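Local structure of calcium homeostasis modulator protein 5 (Homo sapiens, 7D60) at residues N47-L55 and F124-T132; Q211-E222 and H269-S279. The protein assembles into undecameric, cone-shaped large-pore channels with cation-channel activity, whose gating and conductance are likely regulated by membrane lipids. All coordinates share one frame; numbering follows the deposited sequence.

Contact 1: N47-L55 and F124-T132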
loop_
_atom_site.group_PDB
_atom_site.type_symbol
_atom_site.label_atom_id
_atom_site.label_comp_id
_atom_site.label_asym_id
_atom_site.label_seq_id
_atom_site.Cartn_x
_atom_site.Cartn_y
_atom_site.Cartn_z
ATOM N N ASN A 47 -21.060 -53.193 0.885
ATOM C CA ASN A 47 -21.254 -52.026 0.034
ATOM C C ASN A 47 -22.624 -51.407 0.237
ATOM O O ASN A 47 -22.768 -50.184 0.163
ATOM C CB ASN A 47 -21.081 -52.398 -1.435
ATOM C CG ASN A 47 -19.739 -52.015 -1.968
ATOM O OD1 ASN A 47 -19.008 -51.276 -1.331
ATOM N ND2 ASN A 47 -19.422 -52.478 -3.160
ATOM N N MET A 48 -23.636 -52.242 0.469
ATOM C CA MET A 48 -25.003 -51.752 0.584
ATOM C C MET A 48 -25.193 -50.932 1.849
ATOM O O MET A 48 -25.808 -49.868 1.808
ATOM C CB MET A 48 -25.978 -52.923 0.548
ATOM C CG MET A 48 -27.434 -52.531 0.620
ATOM S SD MET A 48 -27.986 -51.556 -0.787
ATOM C CE MET A 48 -28.721 -52.828 -1.806
ATOM N N THR A 49 -24.646 -51.388 2.975
ATOM C CA THR A 49 -24.807 -50.659 4.229
ATOM C C THR A 49 -23.954 -49.399 4.270
ATOM O O THR A 49 -24.360 -48.403 4.868
ATOM C CB THR A 49 -24.464 -51.574 5.401
ATOM O OG1 THR A 49 -25.069 -52.853 5.191
ATOM C CG2 THR A 49 -24.979 -51.007 6.704
ATOM N N TYR A 50 -22.791 -49.411 3.630
ATOM C CA TYR A 50 -21.882 -48.276 3.728
ATOM C C TYR A 50 -22.376 -47.073 2.936
ATOM O O TYR A 50 -22.271 -45.937 3.405
ATOM C CB TYR A 50 -20.494 -48.687 3.252
ATOM C CG TYR A 50 -19.462 -47.600 3.327
ATOM C CD1 TYR A 50 -19.005 -46.981 2.184
ATOM C CD2 TYR A 50 -18.936 -47.202 4.539
ATOM C CE1 TYR A 50 -18.053 -46.001 2.246
ATOM C CE2 TYR A 50 -17.986 -46.213 4.608
ATOM C CZ TYR A 50 -17.552 -45.616 3.458
ATOM O OH TYR A 50 -16.607 -44.630 3.516
ATOM N N GLY A 51 -22.911 -47.292 1.737
ATOM C CA GLY A 51 -23.360 -46.174 0.932
ATOM C C GLY A 51 -24.721 -45.652 1.310
ATOM O O GLY A 51 -25.023 -44.487 1.043
ATOM N N LEU A 52 -25.539 -46.483 1.937
ATOM C CA LEU A 52 -26.885 -46.128 2.339
ATOM C C LEU A 52 -26.922 -45.460 3.707
ATOM O O LEU A 52 -27.971 -44.951 4.103
ATOM C CB LEU A 52 -27.742 -47.392 2.329
ATOM C CG LEU A 52 -29.250 -47.436 2.249
ATOM C CD1 LEU A 52 -29.644 -46.842 0.938
ATOM C CD2 LEU A 52 -29.685 -48.873 2.297
ATOM N N VAL A 53 -25.809 -45.462 4.432
ATOM C CA VAL A 53 -25.671 -44.722 5.682
ATOM C C VAL A 53 -25.176 -43.305 5.427
ATOM O O VAL A 53 -25.660 -42.353 6.035
ATOM C CB VAL A 53 -24.747 -45.508 6.643
ATOM C CG1 VAL A 53 -24.108 -44.625 7.684
ATOM C CG2 VAL A 53 -25.531 -46.588 7.343
ATOM N N PHE A 54 -24.268 -43.115 4.472
ATOM C CA PHE A 54 -23.832 -41.773 4.099
ATOM C C PHE A 54 -24.914 -40.969 3.390
ATOM O O PHE A 54 -24.756 -39.757 3.231
ATOM C CB PHE A 54 -22.604 -41.850 3.202
ATOM C CG PHE A 54 -21.303 -41.759 3.932
ATOM C CD1 PHE A 54 -20.773 -42.864 4.572
ATOM C CD2 PHE A 54 -20.595 -40.573 3.954
ATOM C CE1 PHE A 54 -19.574 -42.782 5.228
ATOM C CE2 PHE A 54 -19.396 -40.487 4.608
ATOM C CZ PHE A 54 -18.885 -41.592 5.245
ATOM N N LEU A 55 -25.993 -41.610 2.955
ATOM C CA LEU A 55 -27.126 -40.959 2.317
ATOM C C LEU A 55 -28.172 -40.513 3.332
ATOM O O LEU A 55 -28.634 -39.371 3.289
ATOM C CB LEU A 55 -27.749 -41.923 1.304
ATOM C CG LEU A 55 -28.434 -41.448 0.028
ATOM C CD1 LEU A 55 -27.583 -40.458 -0.714
ATOM C CD2 LEU A 55 -28.716 -42.647 -0.838
ATOM N N PHE A 124 -22.553 -41.839 -3.747
ATOM C CA PHE A 124 -23.144 -42.666 -2.703
ATOM C C PHE A 124 -24.066 -43.727 -3.280
ATOM O O PHE A 124 -24.200 -44.805 -2.700
ATOM C CB PHE A 124 -23.926 -41.817 -1.696
ATOM C CG PHE A 124 -23.117 -40.743 -1.020
ATOM C CD1 PHE A 124 -23.726 -39.574 -0.615
ATOM C CD2 PHE A 124 -21.771 -40.901 -0.773
ATOM C CE1 PHE A 124 -23.006 -38.579 0.006
ATOM C CE2 PHE A 124 -21.047 -39.903 -0.157
ATOM C CZ PHE A 124 -21.667 -38.744 0.234
ATOM N N TYR A 125 -24.712 -43.441 -4.408
ATOM C CA TYR A 125 -25.596 -44.415 -5.036
ATOM C C TYR A 125 -24.815 -45.468 -5.799
ATOM O O TYR A 125 -25.263 -46.612 -5.895
ATOM C CB TYR A 125 -26.576 -43.695 -5.965
ATOM C CG TYR A 125 -27.550 -44.568 -6.735
ATOM C CD1 TYR A 125 -28.779 -44.904 -6.196
ATOM C CD2 TYR A 125 -27.257 -45.018 -8.021
ATOM C CE1 TYR A 125 -29.671 -45.684 -6.895
ATOM C CE2 TYR A 125 -28.140 -45.794 -8.722
ATOM C CZ TYR A 125 -29.344 -46.123 -8.156
ATOM O OH TYR A 125 -30.229 -46.897 -8.859
ATOM N N GLU A 126 -23.665 -45.094 -6.356
ATOM C CA GLU A 126 -22.843 -46.035 -7.106
ATOM C C GLU A 126 -22.258 -47.108 -6.194
ATOM O O GLU A 126 -22.187 -48.283 -6.573
ATOM C CB GLU A 126 -21.752 -45.260 -7.840
ATOM C CG GLU A 126 -20.564 -46.062 -8.309
ATOM C CD GLU A 126 -19.480 -45.181 -8.892
ATOM O OE1 GLU A 126 -19.803 -44.061 -9.336
ATOM O OE2 GLU A 126 -18.307 -45.603 -8.906
ATOM N N CYS A 127 -21.870 -46.727 -4.975
ATOM C CA CYS A 127 -21.392 -47.695 -3.994
ATOM C C CYS A 127 -22.521 -48.594 -3.502
ATOM O O CYS A 127 -22.319 -49.794 -3.305
ATOM C CB CYS A 127 -20.732 -46.957 -2.829
ATOM S SG CYS A 127 -19.755 -47.950 -1.667
ATOM N N ALA A 128 -23.721 -48.047 -3.321
ATOM C CA ALA A 128 -24.803 -48.826 -2.732
ATOM C C ALA A 128 -25.490 -49.734 -3.746
ATOM O O ALA A 128 -25.928 -50.833 -3.394
ATOM C CB ALA A 128 -25.823 -47.897 -2.081
ATOM N N MET A 129 -25.612 -49.298 -5.001
ATOM C CA MET A 129 -26.253 -50.110 -6.030
ATOM C C MET A 129 -25.361 -51.240 -6.530
ATOM O O MET A 129 -25.876 -52.197 -7.117
ATOM C CB MET A 129 -26.685 -49.213 -7.199
ATOM C CG MET A 129 -27.728 -49.786 -8.150
ATOM S SD MET A 129 -29.000 -50.786 -7.367
ATOM C CE MET A 129 -30.105 -49.525 -6.754
ATOM N N SER A 130 -24.049 -51.164 -6.289
ATOM C CA SER A 130 -23.139 -52.223 -6.711
ATOM C C SER A 130 -23.402 -53.524 -5.963
ATOM O O SER A 130 -23.421 -54.601 -6.566
ATOM C CB SER A 130 -21.695 -51.784 -6.502
ATOM O OG SER A 130 -21.458 -50.525 -7.088
ATOM N N GLY A 131 -23.611 -53.448 -4.656
ATOM C CA GLY A 131 -23.853 -54.647 -3.886
ATOM C C GLY A 131 -25.316 -54.977 -3.705
ATOM O O GLY A 131 -25.759 -55.201 -2.576
ATOM N N THR A 132 -26.079 -55.040 -4.795
ATOM C CA THR A 132 -27.526 -55.171 -4.657
ATOM C C THR A 132 -27.972 -56.612 -4.404
ATOM O O THR A 132 -28.828 -56.836 -3.540
ATOM C CB THR A 132 -28.235 -54.553 -5.871
ATOM O OG1 THR A 132 -29.644 -54.798 -5.786
ATOM C CG2 THR A 132 -27.682 -55.042 -7.201
#
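M48 and A128 bring their CA atoms to 4.4 Å where helix 47-55 packs against helix 124-130, the N-to-C directions of the two segments meeting at 152°. This is the antiparallel packing of transmembrane helices S2 and S3 near their extracellular ends. The axes approach to 7.1 Å, a closeness that fits the small residues between them: G51 puts only backbone into the interface, and the CB of A128 lies against the backbone of G51 and L52. Just past the end of the S3 helix, G131 brings its backbone beside N47.

At this end, N47 lays its CB and amide alongside the last turns of S3. Its OD1 lies 3.4 Å from C127 SG, while ND2 faces S130 CB. Shortening N47 to an alanine would keep CB beside C127 O but is likely to deprive the C127 sulfur of its amide neighbour and open a gap beside S130. C127 SG is also disulfide-bonded to C41, so the S3 end is covalently tied to the loop that precedes S2. The same sulfur meets the Y50 ring at its edge, 5.4 Å from the centroid; the Y50 hydroxyl hydrogen-bonds Q180 of a second subunit. M48 has its CG anti to the backbone N (chi1 -178°) and then bends, which brings SD to 3.4 Å from A128 O and CE alongside G131 and T132.

Farther into the membrane, F124 supplies an aromatic surface. F54 CB stands over the centre of its ring, 4.2 Å from the centroid and 11° off the normal, in a CH-pi contact. The two rings themselves meet obliquely, and F39 packs edge-to-face with both. The rim of F124 is taken by a methyl group, L55 CD1 lying near the ring plane at 4.0 Å from F124 CD1.

Contact 2: Q211-E222 and H269-S279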
loop_
_atom_site.group_PDB
_atom_site.type_symbol
_atom_site.label_atom_id
_atom_site.label_comp_id
_atom_site.label_asym_id
_atom_site.label_seq_id
_atom_site.Cartn_x
_atom_site.Cartn_y
_atom_site.Cartn_z
ATOM N N GLN A 211 -56.192 -8.053 5.778
ATOM C CA GLN A 211 -56.249 -8.294 7.212
ATOM C C GLN A 211 -55.136 -9.225 7.668
ATOM O O GLN A 211 -54.687 -9.134 8.812
ATOM C CB GLN A 211 -57.608 -8.867 7.588
ATOM C CG GLN A 211 -57.972 -8.665 9.023
ATOM C CD GLN A 211 -59.359 -9.147 9.337
ATOM O OE1 GLN A 211 -60.078 -9.608 8.460
ATOM N NE2 GLN A 211 -59.748 -9.045 10.595
ATOM N N LEU A 212 -54.683 -10.122 6.798
ATOM C CA LEU A 212 -53.552 -10.979 7.123
ATOM C C LEU A 212 -52.244 -10.210 7.145
ATOM O O LEU A 212 -51.308 -10.619 7.834
ATOM C CB LEU A 212 -53.474 -12.132 6.126
ATOM C CG LEU A 212 -52.535 -13.296 6.426
ATOM C CD1 LEU A 212 -53.115 -14.189 7.487
ATOM C CD2 LEU A 212 -52.264 -14.072 5.169
ATOM N N SER A 213 -52.159 -9.101 6.422
ATOM C CA SER A 213 -50.957 -8.285 6.445
ATOM C C SER A 213 -50.862 -7.446 7.709
ATOM O O SER A 213 -49.757 -7.126 8.152
ATOM C CB SER A 213 -50.920 -7.389 5.213
ATOM O OG SER A 213 -49.687 -6.714 5.119
ATOM N N PHE A 214 -52.000 -7.072 8.292
ATOM C CA PHE A 214 -51.995 -6.392 9.578
ATOM C C PHE A 214 -51.722 -7.356 10.719
ATOM O O PHE A 214 -51.053 -6.988 11.685
ATOM C CB PHE A 214 -53.327 -5.681 9.806
ATOM C CG PHE A 214 -53.435 -5.037 11.149
ATOM C CD1 PHE A 214 -52.687 -3.915 11.450
ATOM C CD2 PHE A 214 -54.259 -5.564 12.120
ATOM C CE1 PHE A 214 -52.770 -3.327 12.689
ATOM C CE2 PHE A 214 -54.336 -4.983 13.358
ATOM C CZ PHE A 214 -53.594 -3.862 13.641
ATOM N N TRP A 215 -52.242 -8.579 10.614
ATOM C CA TRP A 215 -52.037 -9.612 11.622
ATOM C C TRP A 215 -50.564 -9.980 11.750
ATOM O O TRP A 215 -50.073 -10.219 12.855
ATOM C CB TRP A 215 -52.894 -10.820 11.244
ATOM C CG TRP A 215 -53.036 -11.940 12.225
ATOM C CD1 TRP A 215 -52.428 -12.075 13.432
ATOM C CD2 TRP A 215 -53.853 -13.101 12.060
ATOM N NE1 TRP A 215 -52.807 -13.246 14.026
ATOM C CE2 TRP A 215 -53.686 -13.894 13.204
ATOM C CE3 TRP A 215 -54.709 -13.546 11.053
ATOM C CZ2 TRP A 215 -54.344 -15.104 13.370
ATOM C CZ3 TRP A 215 -55.359 -14.745 11.219
ATOM C CH2 TRP A 215 -55.174 -15.511 12.366
ATOM N N LYS A 216 -49.834 -10.001 10.640
ATOM C CA LYS A 216 -48.409 -10.298 10.705
ATOM C C LYS A 216 -47.601 -9.132 11.249
ATOM O O LYS A 216 -46.538 -9.346 11.833
ATOM C CB LYS A 216 -47.884 -10.681 9.327
ATOM C CG LYS A 216 -48.255 -12.073 8.892
ATOM C CD LYS A 216 -47.915 -12.283 7.433
ATOM C CE LYS A 216 -48.372 -13.645 6.946
ATOM N NZ LYS A 216 -48.377 -14.653 8.038
ATOM N N THR A 217 -48.067 -7.902 11.049
ATOM C CA THR A 217 -47.373 -6.748 11.606
ATOM C C THR A 217 -47.574 -6.656 13.110
ATOM O O THR A 217 -46.660 -6.263 13.839
ATOM C CB THR A 217 -47.858 -5.471 10.922
ATOM O OG1 THR A 217 -47.904 -5.683 9.510
ATOM C CG2 THR A 217 -46.931 -4.313 11.211
ATOM N N TYR A 218 -48.762 -7.022 13.594
ATOM C CA TYR A 218 -49.031 -6.954 15.023
ATOM C C TYR A 218 -48.271 -8.030 15.780
ATOM O O TYR A 218 -47.717 -7.765 16.849
ATOM C CB TYR A 218 -50.526 -7.078 15.293
ATOM C CG TYR A 218 -50.830 -7.256 16.755
ATOM C CD1 TYR A 218 -50.602 -6.232 17.655
ATOM C CD2 TYR A 218 -51.313 -8.456 17.243
ATOM C CE1 TYR A 218 -50.860 -6.391 18.993
ATOM C CE2 TYR A 218 -51.576 -8.623 18.580
ATOM C CZ TYR A 218 -51.348 -7.587 19.448
ATOM O OH TYR A 218 -51.608 -7.746 20.783
ATOM N N ALA A 219 -48.233 -9.251 15.245
ATOM C CA ALA A 219 -47.550 -10.346 15.919
ATOM C C ALA A 219 -46.042 -10.168 15.942
ATOM O O ALA A 219 -45.380 -10.740 16.809
ATOM C CB ALA A 219 -47.897 -11.671 15.251
ATOM N N GLN A 220 -45.488 -9.387 15.026
ATOM C CA GLN A 220 -44.052 -9.163 15.003
ATOM C C GLN A 220 -43.600 -8.224 16.102
ATOM O O GLN A 220 -42.526 -8.420 16.674
ATOM C CB GLN A 220 -43.623 -8.607 13.648
ATOM C CG GLN A 220 -42.189 -8.922 13.288
ATOM C CD GLN A 220 -41.222 -7.873 13.791
ATOM O OE1 GLN A 220 -41.480 -6.676 13.687
ATOM N NE2 GLN A 220 -40.104 -8.320 14.351
ATOM N N LYS A 221 -44.377 -7.193 16.406
ATOM C CA LYS A 221 -43.957 -6.297 17.468
ATOM C C LYS A 221 -44.855 -6.349 18.688
ATOM O O LYS A 221 -44.805 -5.434 19.509
ATOM C CB LYS A 221 -43.859 -4.871 16.960
ATOM C CG LYS A 221 -45.104 -4.325 16.373
ATOM C CD LYS A 221 -44.707 -3.237 15.431
ATOM C CE LYS A 221 -45.774 -2.208 15.362
ATOM N NZ LYS A 221 -45.338 -1.069 14.544
ATOM N N GLU A 222 -45.675 -7.382 18.827
ATOM C CA GLU A 222 -46.057 -7.787 20.166
ATOM C C GLU A 222 -44.910 -8.541 20.818
ATOM O O GLU A 222 -44.780 -8.534 22.042
ATOM C CB GLU A 222 -47.309 -8.656 20.132
ATOM C CG GLU A 222 -47.930 -8.891 21.490
ATOM C CD GLU A 222 -49.036 -9.910 21.456
ATOM O OE1 GLU A 222 -49.243 -10.527 20.395
ATOM O OE2 GLU A 222 -49.710 -10.091 22.486
ATOM N N HIS A 269 -53.924 -19.994 19.668
ATOM C CA HIS A 269 -54.795 -18.964 19.119
ATOM C C HIS A 269 -55.420 -19.411 17.805
ATOM O O HIS A 269 -54.709 -19.802 16.875
ATOM C CB HIS A 269 -54.018 -17.666 18.907
ATOM C CG HIS A 269 -54.831 -16.574 18.288
ATOM N ND1 HIS A 269 -56.113 -16.279 18.694
ATOM C CD2 HIS A 269 -54.545 -15.709 17.289
ATOM C CE1 HIS A 269 -56.581 -15.278 17.973
ATOM N NE2 HIS A 269 -55.649 -14.913 17.113
ATOM N N SER A 270 -56.745 -19.326 17.726
ATOM C CA SER A 270 -57.490 -19.570 16.497
ATOM C C SER A 270 -58.388 -18.374 16.222
ATOM O O SER A 270 -59.096 -17.913 17.121
ATOM C CB SER A 270 -58.332 -20.840 16.603
ATOM O OG SER A 270 -59.301 -20.711 17.625
ATOM N N PHE A 271 -58.368 -17.886 14.985
ATOM C CA PHE A 271 -59.106 -16.678 14.642
ATOM C C PHE A 271 -60.606 -16.940 14.581
ATOM O O PHE A 271 -61.054 -17.991 14.121
ATOM C CB PHE A 271 -58.624 -16.124 13.300
ATOM C CG PHE A 271 -59.078 -14.718 13.026
ATOM C CD1 PHE A 271 -58.340 -13.639 13.480
ATOM C CD2 PHE A 271 -60.240 -14.471 12.307
ATOM C CE1 PHE A 271 -58.754 -12.346 13.232
ATOM C CE2 PHE A 271 -60.661 -13.179 12.061
ATOM C CZ PHE A 271 -59.914 -12.117 12.522
ATOM N N HIS A 272 -61.380 -15.962 15.047
ATOM C CA HIS A 272 -62.827 -15.939 14.890
ATOM C C HIS A 272 -63.223 -14.601 14.289
ATOM O O HIS A 272 -62.789 -13.551 14.770
ATOM C CB HIS A 272 -63.543 -16.150 16.222
ATOM C CG HIS A 272 -63.459 -17.553 16.733
ATOM N ND1 HIS A 272 -62.918 -17.868 17.960
ATOM C CD2 HIS A 272 -63.843 -18.726 16.178
ATOM C CE1 HIS A 272 -62.974 -19.175 18.140
ATOM N NE2 HIS A 272 -63.532 -19.718 17.074
ATOM N N GLN A 273 -64.040 -14.636 13.240
ATOM C CA GLN A 273 -64.387 -13.410 12.538
ATOM C C GLN A 273 -65.526 -12.642 13.195
ATOM O O GLN A 273 -65.771 -11.495 12.814
ATOM C CB GLN A 273 -64.736 -13.720 11.081
ATOM C CG GLN A 273 -66.052 -14.433 10.882
ATOM C CD GLN A 273 -66.085 -15.225 9.592
ATOM O OE1 GLN A 273 -65.047 -15.635 9.073
ATOM N NE2 GLN A 273 -67.281 -15.436 9.060
ATOM N N SER A 274 -66.217 -13.236 14.170
ATOM C CA SER A 274 -67.242 -12.500 14.903
ATOM C C SER A 274 -66.614 -11.483 15.849
ATOM O O SER A 274 -66.993 -10.308 15.853
ATOM C CB SER A 274 -68.135 -13.473 15.669
ATOM O OG SER A 274 -67.366 -14.301 16.521
ATOM N N GLN A 275 -65.658 -11.921 16.663
ATOM C CA GLN A 275 -64.867 -11.041 17.518
ATOM C C GLN A 275 -63.418 -11.198 17.092
ATOM O O GLN A 275 -62.792 -12.220 17.387
ATOM C CB GLN A 275 -65.037 -11.392 18.992
ATOM C CG GLN A 275 -66.476 -11.497 19.449
ATOM C CD GLN A 275 -66.961 -12.929 19.474
ATOM O OE1 GLN A 275 -66.163 -13.863 19.543
ATOM N NE2 GLN A 275 -68.275 -13.112 19.414
ATOM N N GLN A 276 -62.882 -10.203 16.396
ATOM C CA GLN A 276 -61.577 -10.347 15.762
ATOM C C GLN A 276 -60.485 -9.965 16.753
ATOM O O GLN A 276 -60.258 -8.787 17.034
ATOM C CB GLN A 276 -61.507 -9.526 14.479
ATOM C CG GLN A 276 -62.176 -8.165 14.526
ATOM C CD GLN A 276 -62.385 -7.587 13.149
ATOM O OE1 GLN A 276 -62.432 -8.315 12.162
ATOM N NE2 GLN A 276 -62.498 -6.268 13.073
ATOM N N HIS A 277 -59.807 -10.972 17.287
ATOM C CA HIS A 277 -58.639 -10.788 18.132
ATOM C C HIS A 277 -57.418 -11.317 17.399
ATOM O O HIS A 277 -57.488 -12.352 16.736
ATOM C CB HIS A 277 -58.809 -11.508 19.466
ATOM C CG HIS A 277 -60.028 -11.094 20.222
ATOM N ND1 HIS A 277 -61.042 -11.970 20.535
ATOM C CD2 HIS A 277 -60.395 -9.896 20.732
ATOM C CE1 HIS A 277 -61.982 -11.331 21.203
ATOM N NE2 HIS A 277 -61.615 -10.070 21.335
ATOM N N TYR A 278 -56.304 -10.608 17.516
ATOM C CA TYR A 278 -55.117 -10.918 16.738
ATOM C C TYR A 278 -54.065 -11.689 17.518
ATOM O O TYR A 278 -53.029 -12.036 16.950
ATOM C CB TYR A 278 -54.520 -9.630 16.175
ATOM C CG TYR A 278 -55.452 -8.930 15.225
ATOM C CD1 TYR A 278 -55.653 -9.415 13.942
ATOM C CD2 TYR A 278 -56.149 -7.802 15.615
ATOM C CE1 TYR A 278 -56.513 -8.788 13.076
ATOM C CE2 TYR A 278 -57.009 -7.172 14.757
ATOM C CZ TYR A 278 -57.188 -7.670 13.490
ATOM O OH TYR A 278 -58.048 -7.037 12.632
ATOM N N SER A 279 -54.300 -11.963 18.797
ATOM C CA SER A 279 -53.465 -12.868 19.571
ATOM C C SER A 279 -54.311 -13.421 20.702
ATOM O O SER A 279 -55.472 -13.049 20.871
ATOM C CB SER A 279 -52.213 -12.180 20.116
ATOM O OG SER A 279 -52.547 -11.096 20.954
#
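One tyrosine, Y278, takes part in two edge-to-face pairs with neighbouring residues of helix 211-222, and in opposite roles. Its face receives the edge of F214, the planes standing at 83° and F214 CE2 lying 3.7 Å from Y278 CE2. Toward W215 it offers its own edge, Y278 CD1 pointing at the face of the indole's five-membered ring, with W215 CG 4.0 Å away. With CG anti to the carbonyl carbon (chi1 -63°), the tyrosine ring sits in the corner between F214, over its face, and W215, at its edge.

W215 extends past Y278 to F271, where the rings meet obliquely and W215 CH2 is 3.6 Å from F271 CB. H269 meets the six-membered ring of W215 rim to rim, at CZ2. Beside the rings, the extended chain of Q211 carries its amide to the loop: NE2 makes a weak bond to Q276 OE1 and another weak one, 3.3 Å long but straighter, to Y278 OH. Q276 also uses NE2 to bond P257 O of a third subunit.

At the other end, Y218 CD2 packs 3.6 Å from Y278 CB, and the Y218 hydroxyl hydrogen-bonds N241 of that third subunit. S279 OG lies near the E222 carboxylate but caps H282 N, as N-cap of helix 280-287. Together F214, W215, H269, F271 and Y278 form an aromatic cluster, fastening the irregular C-terminal loop to the long helix 209-246.

From the N terminus the chain runs through S1, helix 15-38, before entering S2. Contact 1 closes the first loop: 68 intervening residues, 45 of them helical, lead down S2, through a probably cytoplasmic linker and back up S3. After the S3-S4 region, S4 (helix 168-203) returns the chain to that same side of the membrane, where contact 2 opens on helix 209-246 and closes at 269-279 across 46 intervening residues. The two loops follow in series, neither nesting nor crossing. The centres of contact 1 and contact 2 lie about 50 Å apart, on opposite sides of the chain's centre. Contact 1 joins two membrane helices; contact 2 joins helix 209-246 to the loop between helices 259-264 and 280-287.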